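Local coordinates for protein RNA-dependent RNA Polymerase (Bombyx mori cytoplasmic polyhedrosis virus, PDB 6TZ0) that catalyses RNA-templated RNA synthesis, making viral plus strands in transcription and probably the complementary minus strands in genome replication, at residues Q383-G388 and K560-T565; N514-Q519 and T673-L678; N669-T674 and N691-H696. All coordinates share one frame; numbering follows the deposited sequence.

Contact 1: Q383-G388 and K560-T565; sequences QKYANG and KDIYNT
Y385 brings its OH and ring atom CE2 against I562 and T565 of helix 557-573, crossing each side chain at about a right angle. The phenol OH lies 3.2 Å from CG1 of I562, while farther back on the ring CE2 approaches CG2 of T565 to 3.6 Å; both carbons come in obliquely. OG1 of T565 is at the ring edge, in the ring plane, but it donates its hydrogen bond to I562 O in the turn before. A chi1 of 59° sets OG1 between the backbone N and the carbonyl carbon, which leaves the methyl CG2 to meet the neighbouring segment.

That methyl serves two partners, since it also lies 3.6 Å from CG of Q383. The Q383 chain extends beyond CG across T565 and meets D561 tip to tip. Its NE2 gives D561 OD1 a weak hydrogen bond, 3.0 Å long but with an N-H...O angle of 133° and amide and carboxylate planes 55° apart. The OE1 of Q383 has a weak bond to S380. P369 packs on Q383, Y385, D561 and T565, and D561 also touches L541 of the neighbouring Viral structural protein 4 chain. Here the edge strand 380-384 of a four-stranded antiparallel sheet meets a helix downstream of the strand carrying D547, beyond the short helix 551-554, consistent with the helix after motif A of a polymerase palm.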
loop_
_atom_site.group_PDB
_atom_site.type_symbol
_atom_site.label_atom_id
_atom_site.label_comp_id
_atom_site.label_asym_id
_atom_site.label_seq_id
_atom_site.Cartn_x
_atom_site.Cartn_y
_atom_site.Cartn_z
ATOM N N GLN A 383 -10.225 -23.466 -14.855
ATOM C CA GLN A 383 -11.545 -23.483 -14.245
ATOM C C GLN A 383 -12.467 -22.514 -14.969
ATOM O O GLN A 383 -12.019 -21.599 -15.661
ATOM C CB GLN A 383 -11.441 -23.170 -12.754
ATOM C CG GLN A 383 -10.666 -21.919 -12.477
ATOM C CD GLN A 383 -10.426 -21.711 -11.012
ATOM O OE1 GLN A 383 -10.855 -22.508 -10.188
ATOM N NE2 GLN A 383 -9.736 -20.634 -10.673
ATOM N N LYS A 384 -13.767 -22.737 -14.802
ATOM C CA LYS A 384 -14.779 -22.042 -15.581
ATOM C C LYS A 384 -16.072 -22.045 -14.785
ATOM O O LYS A 384 -16.356 -22.996 -14.059
ATOM C CB LYS A 384 -14.963 -22.727 -16.941
ATOM C CG LYS A 384 -15.797 -21.974 -17.951
ATOM C CD LYS A 384 -15.830 -22.719 -19.262
ATOM C CE LYS A 384 -16.460 -21.887 -20.357
ATOM N NZ LYS A 384 -17.898 -21.634 -20.120
ATOM N N TYR A 385 -16.848 -20.974 -14.913
ATOM C CA TYR A 385 -18.089 -20.841 -14.160
ATOM C C TYR A 385 -19.270 -21.434 -14.908
ATOM O O TYR A 385 -19.387 -21.294 -16.126
ATOM C CB TYR A 385 -18.370 -19.376 -13.830
ATOM C CG TYR A 385 -17.551 -18.874 -12.674
ATOM C CD1 TYR A 385 -17.971 -19.083 -11.371
ATOM C CD2 TYR A 385 -16.345 -18.232 -12.881
ATOM C CE1 TYR A 385 -17.228 -18.650 -10.310
ATOM C CE2 TYR A 385 -15.598 -17.783 -11.823
ATOM C CZ TYR A 385 -16.042 -18.004 -10.543
ATOM O OH TYR A 385 -15.291 -17.570 -9.487
ATOM N N ALA A 386 -20.146 -22.103 -14.160
ATOM C CA ALA A 386 -21.366 -22.641 -14.746
ATOM C C ALA A 386 -22.367 -21.526 -15.016
ATOM O O ALA A 386 -22.749 -21.286 -16.166
ATOM C CB ALA A 386 -21.967 -23.706 -13.827
ATOM N N ASN A 387 -22.781 -20.822 -13.965
ATOM C CA ASN A 387 -23.706 -19.703 -14.072
ATOM C C ASN A 387 -23.624 -18.905 -12.780
ATOM O O ASN A 387 -23.251 -19.439 -11.732
ATOM C CB ASN A 387 -25.142 -20.178 -14.319
ATOM C CG ASN A 387 -26.051 -19.072 -14.804
ATOM O OD1 ASN A 387 -25.629 -17.924 -14.950
ATOM N ND2 ASN A 387 -27.308 -19.410 -15.060
ATOM N N GLY A 388 -23.971 -17.623 -12.861
ATOM C CA GLY A 388 -23.891 -16.758 -11.701
ATOM C C GLY A 388 -23.046 -15.530 -11.951
ATOM O O GLY A 388 -22.858 -15.142 -13.102
ATOM N N LYS A 560 -12.098 -13.975 -4.262
ATOM C CA LYS A 560 -10.756 -14.000 -4.833
ATOM C C LYS A 560 -10.664 -14.980 -5.997
ATOM O O LYS A 560 -9.924 -14.739 -6.963
ATOM C CB LYS A 560 -9.754 -14.356 -3.735
ATOM C CG LYS A 560 -8.327 -14.529 -4.190
ATOM C CD LYS A 560 -7.687 -13.226 -4.578
ATOM C CE LYS A 560 -6.339 -13.487 -5.207
ATOM N NZ LYS A 560 -5.446 -14.208 -4.276
ATOM N N ASP A 561 -11.446 -16.059 -5.947
ATOM C CA ASP A 561 -11.406 -17.044 -7.023
ATOM C C ASP A 561 -11.923 -16.502 -8.363
ATOM O O ASP A 561 -11.525 -17.023 -9.408
ATOM C CB ASP A 561 -12.198 -18.277 -6.602
ATOM C CG ASP A 561 -11.710 -19.540 -7.271
ATOM O OD1 ASP A 561 -10.753 -19.474 -8.067
ATOM O OD2 ASP A 561 -12.269 -20.614 -6.981
ATOM N N ILE A 562 -12.743 -15.441 -8.362
ATOM C CA ILE A 562 -13.231 -14.846 -9.612
ATOM C C ILE A 562 -12.079 -14.233 -10.402
ATOM O O ILE A 562 -11.943 -14.449 -11.611
ATOM C CB ILE A 562 -14.327 -13.801 -9.328
ATOM C CG1 ILE A 562 -15.549 -14.441 -8.679
ATOM C CG2 ILE A 562 -14.754 -13.088 -10.601
ATOM C CD1 ILE A 562 -16.584 -13.457 -8.224
ATOM N N TYR A 563 -11.232 -13.459 -9.725
ATOM C CA TYR A 563 -10.020 -12.931 -10.340
ATOM C C TYR A 563 -9.016 -14.039 -10.627
ATOM O O TYR A 563 -8.249 -13.941 -11.593
ATOM C CB TYR A 563 -9.425 -11.872 -9.415
ATOM C CG TYR A 563 -8.211 -11.117 -9.911
ATOM C CD1 TYR A 563 -8.339 -10.094 -10.838
ATOM C CD2 TYR A 563 -6.945 -11.397 -9.417
ATOM C CE1 TYR A 563 -7.239 -9.391 -11.276
ATOM C CE2 TYR A 563 -5.842 -10.696 -9.855
ATOM C CZ TYR A 563 -5.996 -9.699 -10.785
ATOM O OH TYR A 563 -4.901 -9.002 -11.222
ATOM N N ASN A 564 -9.013 -15.096 -9.803
ATOM C CA ASN A 564 -8.099 -16.211 -10.040
ATOM C C ASN A 564 -8.405 -16.947 -11.338
ATOM O O ASN A 564 -7.482 -17.444 -11.982
ATOM C CB ASN A 564 -8.129 -17.203 -8.881
ATOM C CG ASN A 564 -7.456 -16.675 -7.646
ATOM O OD1 ASN A 564 -6.467 -15.954 -7.728
ATOM N ND2 ASN A 564 -7.959 -17.065 -6.489
ATOM N N THR A 565 -9.680 -17.030 -11.733
ATOM C CA THR A 565 -10.022 -17.644 -13.019
ATOM C C THR A 565 -9.443 -16.861 -14.190
ATOM O O THR A 565 -8.929 -17.452 -15.147
ATOM C CB THR A 565 -11.533 -17.750 -13.194
ATOM O OG1 THR A 565 -12.111 -16.445 -13.120
ATOM C CG2 THR A 565 -12.135 -18.615 -12.144
#

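Contact 2: N514-Q519 and T673-L678; sequences NDNAAQ and TTIKIL
K676 folds its side chain over the loop 514-519, whose carbonyl oxygens receive its ammonium group. CB and CG make no contact with the loop within 4.2 Å. A chi2 of -67° turns CD away from the position anti to CA, and CD passes 3.7 Å from O of A517. CE comes next, 3.4 Å from O of D515, and beyond it NZ donates a 2.6 Å hydrogen bond to that same D515 O. NZ stands above the D515 carbonyl plane, 40° out of it; a second, weak bond goes to A517 O. The carboxylate of D515 lies too far from NZ for a salt bridge, though its opposite charge probably favours the ammonium.

The strand belongs to the hairpin 672-677/682-687 of the palm sheet, which is motif C of RNA polymerases, with D680 and D681 in its turn. The loop runs alongside this outer strand in the same direction, N516 abreast of K676 and A517 of I677. A518 N bonds to I677 O at 3.2 Å with an N-H...O angle of 138°, and the CA atoms of N516 and A517 make CA-H...O contacts to I675 O and I677 O.

N516 and I675 lie side by side, pointing the same way, CB of N516 3.6 Å from CG1 of I675. At the end nearer the metal-binding D681, CD1 of L678 reaches CG of Q519 at 3.6 Å, the two side chains crossing at about a right angle.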
loop_
_atom_site.group_PDB
_atom_site.type_symbol
_atom_site.label_atom_id
_atom_site.label_comp_id
_atom_site.label_asym_id
_atom_site.label_seq_id
_atom_site.Cartn_x
_atom_site.Cartn_y
_atom_site.Cartn_z
ATOM N N ASN A 514 -8.509 -0.743 -22.178
ATOM C CA ASN A 514 -9.811 -0.137 -21.960
ATOM C C ASN A 514 -9.619 1.325 -21.598
ATOM O O ASN A 514 -8.499 1.841 -21.549
ATOM C CB ASN A 514 -10.587 -0.828 -20.838
ATOM C CG ASN A 514 -11.000 -2.213 -21.182
ATOM O OD1 ASN A 514 -10.615 -3.171 -20.518
ATOM N ND2 ASN A 514 -11.802 -2.342 -22.229
ATOM N N ASP A 515 -10.742 1.981 -21.311
ATOM C CA ASP A 515 -10.768 3.345 -20.807
ATOM C C ASP A 515 -11.589 3.456 -19.529
ATOM O O ASP A 515 -12.077 4.541 -19.208
ATOM C CB ASP A 515 -11.314 4.299 -21.868
ATOM C CG ASP A 515 -12.671 3.866 -22.406
ATOM O OD1 ASP A 515 -13.118 2.738 -22.106
ATOM O OD2 ASP A 515 -13.303 4.666 -23.124
ATOM N N ASN A 516 -11.765 2.362 -18.800
ATOM C CA ASN A 516 -12.621 2.367 -17.623
ATOM C C ASN A 516 -11.839 2.202 -16.323
ATOM O O ASN A 516 -12.294 1.531 -15.397
ATOM C CB ASN A 516 -13.725 1.319 -17.765
ATOM C CG ASN A 516 -13.210 -0.061 -18.049
ATOM O OD1 ASN A 516 -12.015 -0.313 -18.004
ATOM N ND2 ASN A 516 -14.121 -0.970 -18.377
ATOM N N ALA A 517 -10.662 2.814 -16.253
ATOM C CA ALA A 517 -9.903 2.946 -15.022
ATOM C C ALA A 517 -9.386 4.372 -14.941
ATOM O O ALA A 517 -9.302 5.077 -15.947
ATOM C CB ALA A 517 -8.747 1.951 -14.952
ATOM N N ALA A 518 -9.022 4.792 -13.730
ATOM C CA ALA A 518 -8.708 6.190 -13.464
ATOM C C ALA A 518 -7.228 6.423 -13.166
ATOM O O ALA A 518 -6.869 7.501 -12.683
ATOM C CB ALA A 518 -9.571 6.707 -12.314
ATOM N N GLN A 519 -6.360 5.448 -13.455
ATOM C CA GLN A 519 -4.934 5.599 -13.162
ATOM C C GLN A 519 -4.246 6.643 -14.026
ATOM O O GLN A 519 -3.226 7.198 -13.607
ATOM C CB GLN A 519 -4.183 4.279 -13.342
ATOM C CG GLN A 519 -4.404 3.258 -12.264
ATOM C CD GLN A 519 -3.526 2.047 -12.435
ATOM O OE1 GLN A 519 -2.804 1.924 -13.423
ATOM N NE2 GLN A 519 -3.562 1.148 -11.458
ATOM N N THR A 673 -22.752 5.119 -20.286
ATOM C CA THR A 673 -21.821 5.838 -21.144
ATOM C C THR A 673 -20.367 5.553 -20.781
ATOM O O THR A 673 -19.613 5.019 -21.597
ATOM C CB THR A 673 -22.100 7.333 -21.062
ATOM O OG1 THR A 673 -21.888 7.762 -19.719
ATOM C CG2 THR A 673 -23.527 7.614 -21.435
ATOM N N THR A 674 -19.958 5.913 -19.565
ATOM C CA THR A 674 -18.611 5.642 -19.081
ATOM C C THR A 674 -18.679 5.159 -17.642
ATOM O O THR A 674 -19.627 5.446 -16.911
ATOM C CB THR A 674 -17.681 6.876 -19.137
ATOM O OG1 THR A 674 -18.245 7.951 -18.382
ATOM C CG2 THR A 674 -17.402 7.340 -20.564
ATOM N N ILE A 675 -17.656 4.404 -17.246
ATOM C CA ILE A 675 -17.383 4.116 -15.846
ATOM C C ILE A 675 -15.911 4.400 -15.590
ATOM O O ILE A 675 -15.072 4.259 -16.483
ATOM C CB ILE A 675 -17.742 2.667 -15.422
ATOM C CG1 ILE A 675 -16.990 1.637 -16.247
ATOM C CG2 ILE A 675 -19.226 2.417 -15.512
ATOM C CD1 ILE A 675 -17.053 0.249 -15.678
ATOM N N LYS A 676 -15.604 4.846 -14.373
ATOM C CA LYS A 676 -14.230 5.042 -13.925
ATOM C C LYS A 676 -14.051 4.379 -12.570
ATOM O O LYS A 676 -14.858 4.593 -11.662
ATOM C CB LYS A 676 -13.865 6.523 -13.846
ATOM C CG LYS A 676 -13.777 7.200 -15.188
ATOM C CD LYS A 676 -12.609 6.649 -15.976
ATOM C CE LYS A 676 -12.466 7.343 -17.313
ATOM N NZ LYS A 676 -11.348 6.781 -18.110
ATOM N N ILE A 677 -13.017 3.546 -12.445
ATOM C CA ILE A 677 -12.788 2.726 -11.260
ATOM C C ILE A 677 -11.325 2.847 -10.848
ATOM O O ILE A 677 -10.433 2.820 -11.701
ATOM C CB ILE A 677 -13.178 1.248 -11.517
ATOM C CG1 ILE A 677 -14.676 1.123 -11.763
ATOM C CG2 ILE A 677 -12.840 0.355 -10.345
ATOM C CD1 ILE A 677 -15.087 -0.195 -12.292
ATOM N N LEU A 678 -11.076 3.013 -9.540
ATOM C CA LEU A 678 -9.715 2.945 -9.016
ATOM C C LEU A 678 -9.643 2.045 -7.776
ATOM O O LEU A 678 -8.746 2.192 -6.946
ATOM C CB LEU A 678 -9.185 4.358 -8.730
ATOM C CG LEU A 678 -7.665 4.572 -8.724
ATOM C CD1 LEU A 678 -7.149 4.222 -10.078
ATOM C CD2 LEU A 678 -7.270 5.979 -8.379
#

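Contact 3: N669-T674 and N691-H696; sequences NSCLTT and NDTHDH
C671 and T693 bring the backbones of the two segments to 6.2 Å between CA atoms, and S670 and H696 to 7.0 Å. The one hydrogen bond found between the segments runs from main chain to side chain, C671 N to H696 ND1, weak and long at 3.4 Å but fairly straight, with an N-H...N angle of 160°. Within the helical segment D695 N bonds to N691 O and H696 N to D692 O.

A chi1 of -165° carries CG of H696 anti to its backbone N, and the imidazole extends towards the loop entering strand 672-677. SG of C671 sits at the ring edge, in the ring plane: it is 4.6 Å from the ring centroid and 85° off the normal. The same sulfur rests on the helix, 3.6 Å from CA of T693 and 3.7 Å from its CG2. The T693 hydroxyl is engaged elsewhere, with N689 O.

Strand 672-677 pairs with 682-687 in the motif C hairpin, and helix 690-705 comes next in the chain; followed by strand 711-716, it matches the motif D helix of the polymerase palm. F686 of the hairpin touches C671, T693 and the ring of H696.

L672 crosses H696 at about a right angle, its CB 3.5 Å from CE1 of the imidazole, while its side chain also packs on helix 644-665. At the more exposed margin, ND2 of N669 approaches OD2 of D692 to 3.6 Å, with the amide and carboxylate planes nearly perpendicular.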
loop_
_atom_site.group_PDB
_atom_site.type_symbol
_atom_site.label_atom_id
_atom_site.label_comp_id
_atom_site.label_asym_id
_atom_site.label_seq_id
_atom_site.Cartn_x
_atom_site.Cartn_y
_atom_site.Cartn_z
ATOM N N ASN A 669 -31.652 -2.906 -23.231
ATOM C CA ASN A 669 -30.658 -1.974 -23.723
ATOM C C ASN A 669 -29.653 -1.626 -22.631
ATOM O O ASN A 669 -29.815 -1.967 -21.459
ATOM C CB ASN A 669 -31.326 -0.715 -24.270
ATOM C CG ASN A 669 -32.221 -0.028 -23.253
ATOM O OD1 ASN A 669 -32.427 -0.517 -22.145
ATOM N ND2 ASN A 669 -32.726 1.137 -23.616
ATOM N N SER A 670 -28.603 -0.923 -23.024
ATOM C CA SER A 670 -27.684 -0.311 -22.086
ATOM C C SER A 670 -27.733 1.191 -22.291
ATOM O O SER A 670 -27.753 1.674 -23.425
ATOM C CB SER A 670 -26.258 -0.807 -22.275
ATOM O OG SER A 670 -25.688 -0.297 -23.460
ATOM N N CYS A 671 -27.775 1.925 -21.190
ATOM C CA CYS A 671 -27.690 3.374 -21.228
ATOM C C CYS A 671 -26.380 3.871 -20.637
ATOM O O CYS A 671 -26.198 5.081 -20.478
ATOM C CB CYS A 671 -28.885 3.977 -20.495
ATOM S SG CYS A 671 -28.950 3.473 -18.799
ATOM N N LEU A 672 -25.455 2.963 -20.349
ATOM C CA LEU A 672 -24.211 3.284 -19.667
ATOM C C LEU A 672 -23.246 3.939 -20.643
ATOM O O LEU A 672 -22.940 3.371 -21.696
ATOM C CB LEU A 672 -23.611 2.011 -19.075
ATOM C CG LEU A 672 -22.448 2.029 -18.084
ATOM C CD1 LEU A 672 -22.615 0.866 -17.151
ATOM C CD2 LEU A 672 -21.117 1.904 -18.773
ATOM N N THR A 673 -22.752 5.119 -20.286
ATOM C CA THR A 673 -21.821 5.838 -21.144
ATOM C C THR A 673 -20.367 5.553 -20.781
ATOM O O THR A 673 -19.613 5.019 -21.597
ATOM C CB THR A 673 -22.100 7.333 -21.062
ATOM O OG1 THR A 673 -21.888 7.762 -19.719
ATOM C CG2 THR A 673 -23.527 7.614 -21.435
ATOM N N THR A 674 -19.958 5.913 -19.565
ATOM C CA THR A 674 -18.611 5.642 -19.081
ATOM C C THR A 674 -18.679 5.159 -17.642
ATOM O O THR A 674 -19.627 5.446 -16.911
ATOM C CB THR A 674 -17.681 6.876 -19.137
ATOM O OG1 THR A 674 -18.245 7.951 -18.382
ATOM C CG2 THR A 674 -17.402 7.340 -20.564
ATOM N N ASN A 691 -36.613 5.876 -16.845
ATOM C CA ASN A 691 -36.966 4.471 -16.689
ATOM C C ASN A 691 -35.784 3.561 -16.990
ATOM O O ASN A 691 -35.459 2.673 -16.192
ATOM C CB ASN A 691 -38.135 4.140 -17.603
ATOM C CG ASN A 691 -39.400 4.839 -17.187
ATOM O OD1 ASN A 691 -39.746 4.875 -16.006
ATOM N ND2 ASN A 691 -40.091 5.428 -18.153
ATOM N N ASP A 692 -35.115 3.788 -18.121
ATOM C CA ASP A 692 -34.009 2.937 -18.530
ATOM C C ASP A 692 -32.800 3.113 -17.627
ATOM O O ASP A 692 -32.145 2.126 -17.266
ATOM C CB ASP A 692 -33.625 3.244 -19.972
ATOM C CG ASP A 692 -34.727 2.913 -20.949
ATOM O OD1 ASP A 692 -35.536 2.011 -20.653
ATOM O OD2 ASP A 692 -34.784 3.558 -22.014
ATOM N N THR A 693 -32.499 4.359 -17.247
ATOM C CA THR A 693 -31.373 4.617 -16.358
ATOM C C THR A 693 -31.617 4.048 -14.970
ATOM O O THR A 693 -30.698 3.484 -14.361
ATOM C CB THR A 693 -31.079 6.114 -16.289
ATOM O OG1 THR A 693 -32.267 6.827 -15.940
ATOM C CG2 THR A 693 -30.541 6.627 -17.603
ATOM N N HIS A 694 -32.854 4.140 -14.471
ATOM C CA HIS A 694 -33.157 3.550 -13.173
ATOM C C HIS A 694 -33.088 2.028 -13.224
ATOM O O HIS A 694 -32.565 1.405 -12.294
ATOM C CB HIS A 694 -34.524 4.026 -12.690
ATOM C CG HIS A 694 -34.914 3.486 -11.348
ATOM N ND1 HIS A 694 -34.290 3.871 -10.181
ATOM C CD2 HIS A 694 -35.881 2.612 -10.986
ATOM C CE1 HIS A 694 -34.845 3.244 -9.160
ATOM N NE2 HIS A 694 -35.815 2.476 -9.621
ATOM N N ASP A 695 -33.566 1.420 -14.317
ATOM C CA ASP A 695 -33.497 -0.034 -14.467
ATOM C C ASP A 695 -32.053 -0.521 -14.510
ATOM O O ASP A 695 -31.693 -1.490 -13.826
ATOM C CB ASP A 695 -34.246 -0.449 -15.733
ATOM C CG ASP A 695 -34.498 -1.949 -15.817
ATOM O OD1 ASP A 695 -34.156 -2.698 -14.879
ATOM O OD2 ASP A 695 -35.037 -2.392 -16.851
ATOM N N HIS A 696 -31.200 0.181 -15.252
ATOM C CA HIS A 696 -29.824 -0.266 -15.415
ATOM C C HIS A 696 -29.014 -0.045 -14.140
ATOM O O HIS A 696 -28.177 -0.884 -13.774
ATOM C CB HIS A 696 -29.219 0.456 -16.618
ATOM C CG HIS A 696 -27.945 -0.141 -17.119
ATOM N ND1 HIS A 696 -27.232 0.419 -18.154
ATOM C CD2 HIS A 696 -27.246 -1.227 -16.727
ATOM C CE1 HIS A 696 -26.157 -0.307 -18.389
ATOM N NE2 HIS A 696 -26.139 -1.310 -17.533
#

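All three contacts fall in the central polymerase domain. Contacts 2 and 3 share T673 and T674 on strand 672-677, with centres 17 Å apart: the loop 514-519 flanks the strand's catalytic end, and helix 690-705 packs against the residues leading into it. Contact 1 stands off, its centre 23 Å from that of contact 2 and 26 Å from that of contact 3, and touches neither. Along the chain, contacts 1 and 2 alternate their segments, whereas contact 1 closes before contact 3 opens. Helix 557-573 lies downstream of strand 541-548, which shares the palm sheet with strand 672-677; the contacts thus join an outlying sheet, a loop and a later helix to palm elements.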